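Beta-galactoside alpha-2,6-sialyltransferase (Photobacterium sp., PDB 2Z4T) probably transfers sialic acid from a CMP-linked donor to galactosides such as lactose in alpha-2,6 linkage, through a GT-B fold that carries an additional immunoglobulin-like domain. Local coordinates at residues 65-68 with 69-73; 274-277 with 278-282; 412-415 with 416-419. All coordinates share one frame; numbering follows the deposited sequence.

Contact 1: residues 65-68 with 69-73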
ATOM      1  N   GLN A  65      22.538  34.432  -0.619  1.00 47.81           N
ATOM      2  CA  GLN A  65      22.613  35.106  -1.914  1.00 48.37           C
ATOM      3  C   GLN A  65      22.844  34.096  -3.030  1.00 49.67           C
ATOM      4  O   GLN A  65      23.832  33.381  -3.025  1.00 49.62           O
ATOM      5  CB  GLN A  65      23.739  36.135  -1.883  1.00 47.39           C
ATOM      6  CG  GLN A  65      23.378  37.370  -1.152  1.00 45.20           C
ATOM      7  CD  GLN A  65      22.489  38.251  -1.992  1.00 45.78           C
ATOM      8  OE1 GLN A  65      22.902  38.741  -3.043  1.00 45.46           O
ATOM      9  NE2 GLN A  65      21.255  38.453  -1.546  1.00 44.75           N
ATOM     10  N   LEU A  66      21.938  34.044  -3.996  1.00 51.94           N
ATOM     11  CA  LEU A  66      21.970  32.983  -5.017  1.00 54.04           C
ATOM     12  C   LEU A  66      22.333  33.473  -6.413  1.00 55.86           C
ATOM     13  O   LEU A  66      22.697  32.661  -7.282  1.00 55.70           O
ATOM     14  CB  LEU A  66      20.620  32.249  -5.090  1.00 53.46           C
ATOM     15  CG  LEU A  66      19.974  31.665  -3.842  1.00 52.80           C
ATOM     16  CD1 LEU A  66      18.809  30.774  -4.271  1.00 52.32           C
ATOM     17  CD2 LEU A  66      20.960  30.882  -2.992  1.00 51.72           C
ATOM     18  N   LEU A  67      22.221  34.785  -6.629  1.00 58.36           N
ATOM     19  CA  LEU A  67      22.464  35.378  -7.947  1.00 61.06           C
ATOM     20  C   LEU A  67      23.920  35.859  -8.136  1.00 63.32           C
ATOM     21  O   LEU A  67      24.339  36.880  -7.580  1.00 63.68           O
ATOM     22  CB  LEU A  67      21.472  36.503  -8.179  1.00 60.49           C
ATOM     23  CG  LEU A  67      20.619  36.435  -9.431  1.00 60.91           C
ATOM     24  CD1 LEU A  67      20.120  35.024  -9.688  1.00 61.17           C
ATOM     25  CD2 LEU A  67      19.456  37.381  -9.245  1.00 60.45           C
ATOM     26  N   THR A  68      24.675  35.128  -8.951  1.00 66.32           N
ATOM     27  CA  THR A  68      26.142  35.275  -8.986  1.00 69.38           C
ATOM     28  C   THR A  68      26.708  36.179 -10.108  1.00 70.79           C
ATOM     29  O   THR A  68      27.780  35.884 -10.651  1.00 71.46           O
ATOM     30  CB  THR A  68      26.867  33.867  -8.990  1.00 69.65           C
ATOM     31  OG1 THR A  68      26.462  33.112 -10.144  1.00 70.38           O
ATOM     32  CG2 THR A  68      26.557  33.049  -7.703  1.00 70.03           C
ATOM     33  N   GLU A  69      26.005  37.267 -10.439  1.00 72.34           N
ATOM     34  CA  GLU A  69      26.476  38.296 -11.412  1.00 73.96           C
ATOM     35  C   GLU A  69      26.439  37.971 -12.915  1.00 74.41           C
ATOM     36  O   GLU A  69      26.008  38.814 -13.702  1.00 74.56           O
ATOM     37  CB  GLU A  69      27.837  38.909 -11.033  1.00 73.89           C
ATOM     38  CG  GLU A  69      27.712  40.276 -10.352  1.00 74.76           C
ATOM     39  CD  GLU A  69      29.037  41.042 -10.218  1.00 75.33           C
ATOM     40  OE1 GLU A  69      30.099  40.564 -10.711  1.00 76.37           O
ATOM     41  OE2 GLU A  69      29.004  42.143  -9.609  1.00 76.04           O
ATOM     42  N   GLN A  70      26.906  36.791 -13.324  1.00 75.40           N
ATOM     43  CA  GLN A  70      26.692  36.360 -14.717  1.00 75.60           C
ATOM     44  C   GLN A  70      25.345  35.638 -14.853  1.00 75.43           C
ATOM     45  O   GLN A  70      24.823  35.473 -15.965  1.00 75.55           O
ATOM     46  CB  GLN A  70      27.882  35.548 -15.285  1.00 75.92           C
ATOM     47  CG  GLN A  70      27.989  35.503 -16.866  1.00 76.83           C
ATOM     48  CD  GLN A  70      27.917  36.894 -17.600  1.00 79.91           C
ATOM     49  OE1 GLN A  70      27.218  37.034 -18.615  1.00 80.12           O
ATOM     50  NE2 GLN A  70      28.644  37.897 -17.088  1.00 79.65           N
ATOM     51  N   ASN A  71      24.790  35.234 -13.709  1.00 75.17           N
ATOM     52  CA  ASN A  71      23.384  34.828 -13.598  1.00 74.89           C
ATOM     53  C   ASN A  71      22.490  35.955 -14.138  1.00 74.43           C
ATOM     54  O   ASN A  71      21.750  35.786 -15.121  1.00 74.22           O
ATOM     55  CB  ASN A  71      23.008  34.536 -12.127  1.00 75.27           C
ATOM     56  CG  ASN A  71      23.418  33.131 -11.649  1.00 75.30           C
ATOM     57  OD1 ASN A  71      23.221  32.793 -10.474  1.00 74.34           O
ATOM     58  ND2 ASN A  71      23.968  32.315 -12.552  1.00 74.91           N
ATOM     59  N   LYS A  72      22.594  37.108 -13.484  1.00 73.66           N
ATOM     60  CA  LYS A  72      21.804  38.281 -13.803  1.00 73.26           C
ATOM     61  C   LYS A  72      21.758  38.645 -15.304  1.00 72.75           C
ATOM     62  O   LYS A  72      20.786  39.265 -15.755  1.00 72.78           O
ATOM     63  CB  LYS A  72      22.307  39.471 -12.979  1.00 73.40           C
ATOM     64  CG  LYS A  72      21.961  39.379 -11.509  1.00 74.44           C
ATOM     65  CD  LYS A  72      22.142  40.730 -10.827  1.00 77.02           C
ATOM     66  CE  LYS A  72      23.382  40.778  -9.946  1.00 78.32           C
ATOM     67  NZ  LYS A  72      23.201  39.965  -8.693  1.00 79.23           N
ATOM     68  N   GLU A  73      22.788  38.252 -16.068  1.00 71.65           N
ATOM     69  CA  GLU A  73      22.940  38.708 -17.465  1.00 70.58           C
ATOM     70  C   GLU A  73      22.228  37.890 -18.552  1.00 69.46           C
ATOM     71  O   GLU A  73      22.223  38.285 -19.725  1.00 69.55           O
ATOM     72  CB  GLU A  73      24.417  38.934 -17.828  1.00 70.90           C
ATOM     73  CG  GLU A  73      25.125  40.028 -16.980  1.00 72.50           C
ATOM     74  CD  GLU A  73      24.171  41.112 -16.425  1.00 73.51           C
ATOM     75  OE1 GLU A  73      23.259  41.568 -17.166  1.00 74.26           O
ATOM     76  OE2 GLU A  73      24.337  41.508 -15.245  1.00 73.15           O
TER
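Asn-71 turns its side chain back over the bend at Thr-68 and accepts the backbone N-H of that residue. The bond from Thr-68 N to Asn-71 OD1 is 3.1 Å and nearly straight at the hydrogen (168°), yet the donor stands well above the plane of the amide, 53° out of it. Asparagine suits this place because its short chain, with CG anti to its own carbonyl carbon (chi1 -82°), brings OD1 within reach of Thr-68 N. Glu-69, between them, has a positive phi, and the weak bond from Gln-70 N to Thr-68 O closes a gamma-turn-like bend centred on it.

Leu-67 fills the inner side: its CD1 lies 3.8 Å from Asn-71 CB, while its CG meets Lys-72 CG at the same distance. The lysine thus lends its aliphatic part to the leucine; bends at chi3 and chi4 curl its end round until NZ makes a weak, 3.5 Å bond to Leu-67 O.

The loop joins strands 52-61 and 77-80 in the immunoglobulin-like domain. Leu-67 points its methyls into that domain, against Trp-57, Leu-77, Val-79 and Phe-92, whereas Leu-66 rests on Gln-59, Val-79 and Tyr-90.

Contact 2: residues 274-277 with 278-282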
ATOM      1  N   THR A 274      12.572 -12.169  14.492  1.00 47.64           N
ATOM      2  CA  THR A 274      11.953 -11.266  13.538  1.00 46.62           C
ATOM      3  C   THR A 274      10.474 -11.103  13.850  1.00 46.68           C
ATOM      4  O   THR A 274       9.781 -10.313  13.189  1.00 46.92           O
ATOM      5  CB  THR A 274      12.065 -11.809  12.115  1.00 46.12           C
ATOM      6  OG1 THR A 274      11.390 -13.073  12.055  1.00 44.59           O
ATOM      7  CG2 THR A 274      13.506 -11.966  11.714  1.00 44.58           C
ATOM      8  N   GLY A 275       9.992 -11.862  14.839  1.00 45.93           N
ATOM      9  CA  GLY A 275       8.554 -12.007  15.062  1.00 44.71           C
ATOM     10  C   GLY A 275       7.898 -11.030  16.029  1.00 44.13           C
ATOM     11  O   GLY A 275       8.378  -9.903  16.252  1.00 43.87           O
ATOM     12  N   THR A 276       6.798 -11.495  16.612  1.00 43.00           N
ATOM     13  CA  THR A 276       5.834 -10.652  17.296  1.00 42.38           C
ATOM     14  C   THR A 276       6.434  -9.589  18.223  1.00 42.66           C
ATOM     15  O   THR A 276       6.195  -8.411  18.037  1.00 43.42           O
ATOM     16  CB  THR A 276       4.812 -11.513  18.035  1.00 42.38           C
ATOM     17  OG1 THR A 276       4.381 -12.565  17.167  1.00 41.89           O
ATOM     18  CG2 THR A 276       3.609 -10.678  18.477  1.00 41.61           C
ATOM     19  N   SER A 277       7.219  -9.991  19.211  1.00 42.63           N
ATOM     20  CA  SER A 277       7.774  -9.031  20.160  1.00 42.42           C
ATOM     21  C   SER A 277       8.726  -8.008  19.523  1.00 42.11           C
ATOM     22  O   SER A 277       8.998  -6.967  20.116  1.00 42.77           O
ATOM     23  CB  SER A 277       8.446  -9.757  21.332  1.00 42.24           C
ATOM     24  OG  SER A 277       9.617 -10.438  20.920  1.00 42.40           O
ATOM     25  N   SER A 278       9.245  -8.306  18.338  1.00 41.31           N
ATOM     26  CA  SER A 278      10.016  -7.314  17.598  1.00 41.06           C
ATOM     27  C   SER A 278       9.121  -6.398  16.761  1.00 40.58           C
ATOM     28  O   SER A 278       9.343  -5.199  16.722  1.00 40.59           O
ATOM     29  CB  SER A 278      11.079  -7.969  16.709  1.00 41.19           C
ATOM     30  OG  SER A 278      12.214  -8.387  17.478  1.00 42.35           O
ATOM     31  N   VAL A 279       8.106  -6.942  16.101  1.00 40.03           N
ATOM     32  CA  VAL A 279       7.383  -6.118  15.141  1.00 40.19           C
ATOM     33  C   VAL A 279       6.543  -4.991  15.749  1.00 40.10           C
ATOM     34  O   VAL A 279       6.207  -4.021  15.043  1.00 40.23           O
ATOM     35  CB  VAL A 279       6.594  -6.937  14.076  1.00 40.21           C
ATOM     36  CG1 VAL A 279       7.547  -7.881  13.360  1.00 41.36           C
ATOM     37  CG2 VAL A 279       5.441  -7.681  14.665  1.00 39.68           C
ATOM     38  N   TYR A 280       6.235  -5.106  17.043  1.00 39.18           N
ATOM     39  CA  TYR A 280       5.436  -4.101  17.733  1.00 39.09           C
ATOM     40  C   TYR A 280       6.251  -3.154  18.614  1.00 39.44           C
ATOM     41  O   TYR A 280       5.790  -2.725  19.660  1.00 39.33           O
ATOM     42  CB  TYR A 280       4.255  -4.744  18.479  1.00 38.69           C
ATOM     43  CG  TYR A 280       3.320  -5.451  17.515  1.00 38.18           C
ATOM     44  CD1 TYR A 280       2.584  -4.722  16.587  1.00 37.69           C
ATOM     45  CD2 TYR A 280       3.217  -6.857  17.496  1.00 37.87           C
ATOM     46  CE1 TYR A 280       1.733  -5.352  15.669  1.00 37.50           C
ATOM     47  CE2 TYR A 280       2.379  -7.499  16.600  1.00 37.38           C
ATOM     48  CZ  TYR A 280       1.639  -6.734  15.678  1.00 38.77           C
ATOM     49  OH  TYR A 280       0.820  -7.342  14.759  1.00 38.10           O
ATOM     50  N   ASN A 281       7.458  -2.815  18.166  1.00 39.75           N
ATOM     51  CA  ASN A 281       8.293  -1.838  18.862  1.00 39.80           C
ATOM     52  C   ASN A 281       8.727  -0.656  18.008  1.00 39.98           C
ATOM     53  O   ASN A 281       9.414   0.242  18.522  1.00 40.13           O
ATOM     54  CB  ASN A 281       9.522  -2.502  19.486  1.00 40.00           C
ATOM     55  CG  ASN A 281       9.244  -3.044  20.855  1.00 40.69           C
ATOM     56  OD1 ASN A 281       9.110  -4.250  21.045  1.00 43.68           O
ATOM     57  ND2 ASN A 281       9.136  -2.158  21.821  1.00 41.03           N
ATOM     58  N   TRP A 282       8.321  -0.621  16.731  1.00 40.02           N
ATOM     59  CA  TRP A 282       8.707   0.504  15.860  1.00 40.72           C
ATOM     60  C   TRP A 282       8.422   1.861  16.507  1.00 40.87           C
ATOM     61  O   TRP A 282       9.264   2.760  16.475  1.00 40.97           O
ATOM     62  CB  TRP A 282       8.091   0.412  14.446  1.00 40.84           C
ATOM     63  CG  TRP A 282       8.581  -0.792  13.667  1.00 41.15           C
ATOM     64  CD1 TRP A 282       7.824  -1.835  13.194  1.00 40.32           C
ATOM     65  CD2 TRP A 282       9.939  -1.093  13.309  1.00 40.27           C
ATOM     66  NE1 TRP A 282       8.626  -2.755  12.566  1.00 39.62           N
ATOM     67  CE2 TRP A 282       9.926  -2.320  12.615  1.00 40.53           C
ATOM     68  CE3 TRP A 282      11.158  -0.432  13.486  1.00 39.77           C
ATOM     69  CZ2 TRP A 282      11.094  -2.907  12.108  1.00 41.61           C
ATOM     70  CZ3 TRP A 282      12.319  -1.023  12.993  1.00 40.94           C
ATOM     71  CH2 TRP A 282      12.278  -2.242  12.309  1.00 40.78           C
TER
HETATM   72  O   HOH W   1      11.956  -9.090  20.064  1.00 37.03           O
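A single helical turn, 276-279, in the sialyltransferase (GT-B) part of the chain is held at its start by Gly-275, the N-cap residue, whose carbonyl accepts two backbone N-H groups. Ser-278 N reaches Gly-275 O at 2.8 Å and Val-279 N reaches the same oxygen at 3.0 Å, the two donors coming from opposite faces of the carbonyl plane. One oxygen thus accepts both an i+3 and an i+4 N-H, anchoring the first turn. One step on, Tyr-280 N makes only a weak bond to Thr-276 O, and Tyr-280 is the first residue to leave helical geometry.

The side chains of Thr-276 and Tyr-280 meet at the same i+4 spacing. Thr-276 sends its methyl to the ring of Tyr-280, CG2 lying in the ring plane at the edge and 3.9 Å from CE2; chi1 of -45° keeps OG1 beside the backbone N and leaves CG2 anti to it. Val-279 works on both sides of its own chain: CG2 covers one face of the tyrosine ring, offset toward the rim, while CG1 comes close to Thr-274 O, at 3.3 Å. A beta-branched residue is well placed here, since its two methyls reach two different neighbours.

In the GT-B fold, helices flank the parallel sheet of each Rossmann-like domain, and this short turn lies among them: Tyr-280 leans on Glu-236 and Leu-240 of helix 234-243, and Ser-278 on Tyr-259 of helix 249-265.

The polar edge is bridged by a water, 2.8 Å from Ser-277 OG and 2.7 Å from Ser-278 OG, to which it donates. Ser-278 OG also bonds Asn-273 O, two residues before the N-cap.

Contact 3: residues 412-415 with 416-419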
ATOM      1  N   ASN A 412      -6.070 -20.783  -9.943  1.00 41.63           N
ATOM      2  CA  ASN A 412      -6.986 -19.929 -10.671  1.00 42.08           C
ATOM      3  C   ASN A 412      -7.277 -20.442 -12.069  1.00 42.75           C
ATOM      4  O   ASN A 412      -8.437 -20.441 -12.483  1.00 42.69           O
ATOM      5  CB  ASN A 412      -6.497 -18.478 -10.687  1.00 41.34           C
ATOM      6  CG  ASN A 412      -6.438 -17.876  -9.288  1.00 40.42           C
ATOM      7  OD1 ASN A 412      -7.029 -18.412  -8.356  1.00 40.74           O
ATOM      8  ND2 ASN A 412      -5.739 -16.759  -9.140  1.00 38.51           N
ATOM      9  N   THR A 413      -6.261 -20.917 -12.790  1.00 43.28           N
ATOM     10  CA  THR A 413      -6.555 -21.392 -14.140  1.00 44.23           C
ATOM     11  C   THR A 413      -7.412 -22.675 -14.125  1.00 44.05           C
ATOM     12  O   THR A 413      -8.351 -22.795 -14.904  1.00 43.97           O
ATOM     13  CB  THR A 413      -5.295 -21.459 -15.098  1.00 44.66           C
ATOM     14  OG1 THR A 413      -4.704 -22.758 -15.057  1.00 46.73           O
ATOM     15  CG2 THR A 413      -4.241 -20.398 -14.741  1.00 43.58           C
ATOM     16  N   LEU A 414      -7.126 -23.590 -13.194  1.00 44.31           N
ATOM     17  CA  LEU A 414      -7.926 -24.807 -13.026  1.00 44.65           C
ATOM     18  C   LEU A 414      -9.397 -24.512 -12.724  1.00 44.88           C
ATOM     19  O   LEU A 414     -10.285 -25.120 -13.328  1.00 45.22           O
ATOM     20  CB  LEU A 414      -7.344 -25.709 -11.941  1.00 44.63           C
ATOM     21  CG  LEU A 414      -6.053 -26.441 -12.321  1.00 44.91           C
ATOM     22  CD1 LEU A 414      -5.350 -26.955 -11.093  1.00 41.27           C
ATOM     23  CD2 LEU A 414      -6.330 -27.592 -13.315  1.00 43.51           C
ATOM     24  N   ILE A 415      -9.645 -23.576 -11.801  1.00 44.68           N
ATOM     25  CA  ILE A 415     -11.008 -23.169 -11.438  1.00 44.35           C
ATOM     26  C   ILE A 415     -11.680 -22.540 -12.642  1.00 44.92           C
ATOM     27  O   ILE A 415     -12.839 -22.801 -12.925  1.00 45.04           O
ATOM     28  CB  ILE A 415     -11.027 -22.162 -10.249  1.00 43.80           C
ATOM     29  CG1 ILE A 415     -10.635 -22.851  -8.951  1.00 42.92           C
ATOM     30  CG2 ILE A 415     -12.390 -21.519 -10.088  1.00 42.57           C
ATOM     31  CD1 ILE A 415     -10.344 -21.883  -7.817  1.00 42.53           C
ATOM     32  N   MET A 416     -10.921 -21.732 -13.360  1.00 45.94           N
ATOM     33  CA  MET A 416     -11.437 -20.957 -14.467  1.00 47.28           C
ATOM     34  C   MET A 416     -11.883 -21.842 -15.621  1.00 47.60           C
ATOM     35  O   MET A 416     -12.952 -21.617 -16.187  1.00 47.53           O
ATOM     36  CB  MET A 416     -10.388 -19.936 -14.911  1.00 48.02           C
ATOM     37  CG  MET A 416     -10.932 -18.671 -15.537  1.00 50.77           C
ATOM     38  SD  MET A 416     -12.308 -17.809 -14.706  1.00 56.03           S
ATOM     39  CE  MET A 416     -13.158 -17.303 -16.219  1.00 49.61           C
ATOM     40  N   GLN A 417     -11.099 -22.866 -15.957  1.00 48.00           N
ATOM     41  CA  GLN A 417     -11.473 -23.709 -17.097  1.00 48.43           C
ATOM     42  C   GLN A 417     -12.565 -24.728 -16.777  1.00 47.80           C
ATOM     43  O   GLN A 417     -13.106 -25.388 -17.667  1.00 47.80           O
ATOM     44  CB  GLN A 417     -10.261 -24.345 -17.789  1.00 49.04           C
ATOM     45  CG  GLN A 417      -9.272 -25.058 -16.890  1.00 51.91           C
ATOM     46  CD  GLN A 417      -7.839 -25.038 -17.449  1.00 54.34           C
ATOM     47  OE1 GLN A 417      -7.475 -24.172 -18.261  1.00 54.87           O
ATOM     48  NE2 GLN A 417      -7.019 -25.990 -17.002  1.00 54.13           N
ATOM     49  N   ASN A 418     -12.923 -24.815 -15.503  1.00 46.71           N
ATOM     50  CA  ASN A 418     -14.080 -25.602 -15.127  1.00 45.60           C
ATOM     51  C   ASN A 418     -15.427 -24.946 -15.464  1.00 44.65           C
ATOM     52  O   ASN A 418     -16.446 -25.632 -15.475  1.00 43.80           O
ATOM     53  CB  ASN A 418     -14.032 -25.971 -13.642  1.00 45.26           C
ATOM     54  CG  ASN A 418     -14.837 -27.209 -13.346  1.00 45.32           C
ATOM     55  OD1 ASN A 418     -15.849 -27.166 -12.641  1.00 44.60           O
ATOM     56  ND2 ASN A 418     -14.417 -28.321 -13.926  1.00 44.56           N
ATOM     57  N   TYR A 419     -15.421 -23.632 -15.728  1.00 44.14           N
ATOM     58  CA  TYR A 419     -16.660 -22.855 -15.926  1.00 43.90           C
ATOM     59  C   TYR A 419     -16.645 -21.950 -17.148  1.00 44.64           C
ATOM     60  O   TYR A 419     -16.194 -20.822 -17.064  1.00 44.49           O
ATOM     61  CB  TYR A 419     -17.002 -22.017 -14.691  1.00 42.79           C
ATOM     62  CG  TYR A 419     -17.171 -22.825 -13.433  1.00 41.50           C
ATOM     63  CD1 TYR A 419     -18.386 -23.481 -13.145  1.00 38.21           C
ATOM     64  CD2 TYR A 419     -16.113 -22.946 -12.532  1.00 37.94           C
ATOM     65  CE1 TYR A 419     -18.541 -24.230 -11.988  1.00 38.77           C
ATOM     66  CE2 TYR A 419     -16.249 -23.687 -11.368  1.00 40.01           C
ATOM     67  CZ  TYR A 419     -17.462 -24.336 -11.088  1.00 41.56           C
ATOM     68  OH  TYR A 419     -17.563 -25.075  -9.916  1.00 40.00           O
TER
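Ile-415 and Tyr-419 meet where helix 410-417 gives way to loop, the tyrosine ring turning its edge to the isoleucine carbonyl: CD2 lies 3.3 Å from Ile-415 O, near the ring plane. With CG anti to its carbonyl carbon (chi1 -58°), the ring swings back beside the last turn, and the amide oxygen of Asn-418 lies over the rim of one face. Tyrosine suits the spot because its edge C-H groups carry partial positive charge, which favours an oxygen beside them, while the hydroxyl bonds Asn-383 of helix 371-386.

Gln-417 folds over the preceding turn. Its CG stands between the backbone N and the carbonyl carbon (chi1 50°), 3.1 Å from Thr-413 O, and the chain carries NE2 to within 4.1 Å of Leu-414 CD2. Ile-415 and Met-416 pack on Phe-402 of strand 399-403, in this beta-alpha-beta unit, and on loop residue Met-422. Asn-412, about 7 Å from the bound CMP, bonds through ND2 to the backbone O of CMP-binding His-405, a second-shell link.

Bonds run from Met-416 N to Asn-412 O and Gln-417 N to Thr-413 O, both 2.9 Å. Asn-418 N bonds Ile-415 O at 3.3 Å, keeping only a weak bond to Leu-414 O; this, with Tyr-419 N to Met-416 O (3.2 Å), is consistent with a tightening turn, where Ile-415 O accepts the Asn-418 amide with the ring edge beside it.

Overall arrangement
Contact 1 is a surface loop of the immunoglobulin-like domain, about 53 Å from contact 2 and 68 Å from contact 3, centre to centre; contacts 2 and 3 are both partly buried and belong to the sialyltransferase region, their centres about 40 Å apart. No two of them touch or share a helix or strand. In contact 1 the one bond that is not weak uses a side-chain amide oxygen, whereas backbone bonds dominate the other two, at the start of a short helix and the end of another, each with a tyrosine packed against the turn. In contact 3 the Asn-412 side chain is about 7 Å from the bound CMP; in contact 2 that of Thr-274 is about 10 Å from the bound galactose.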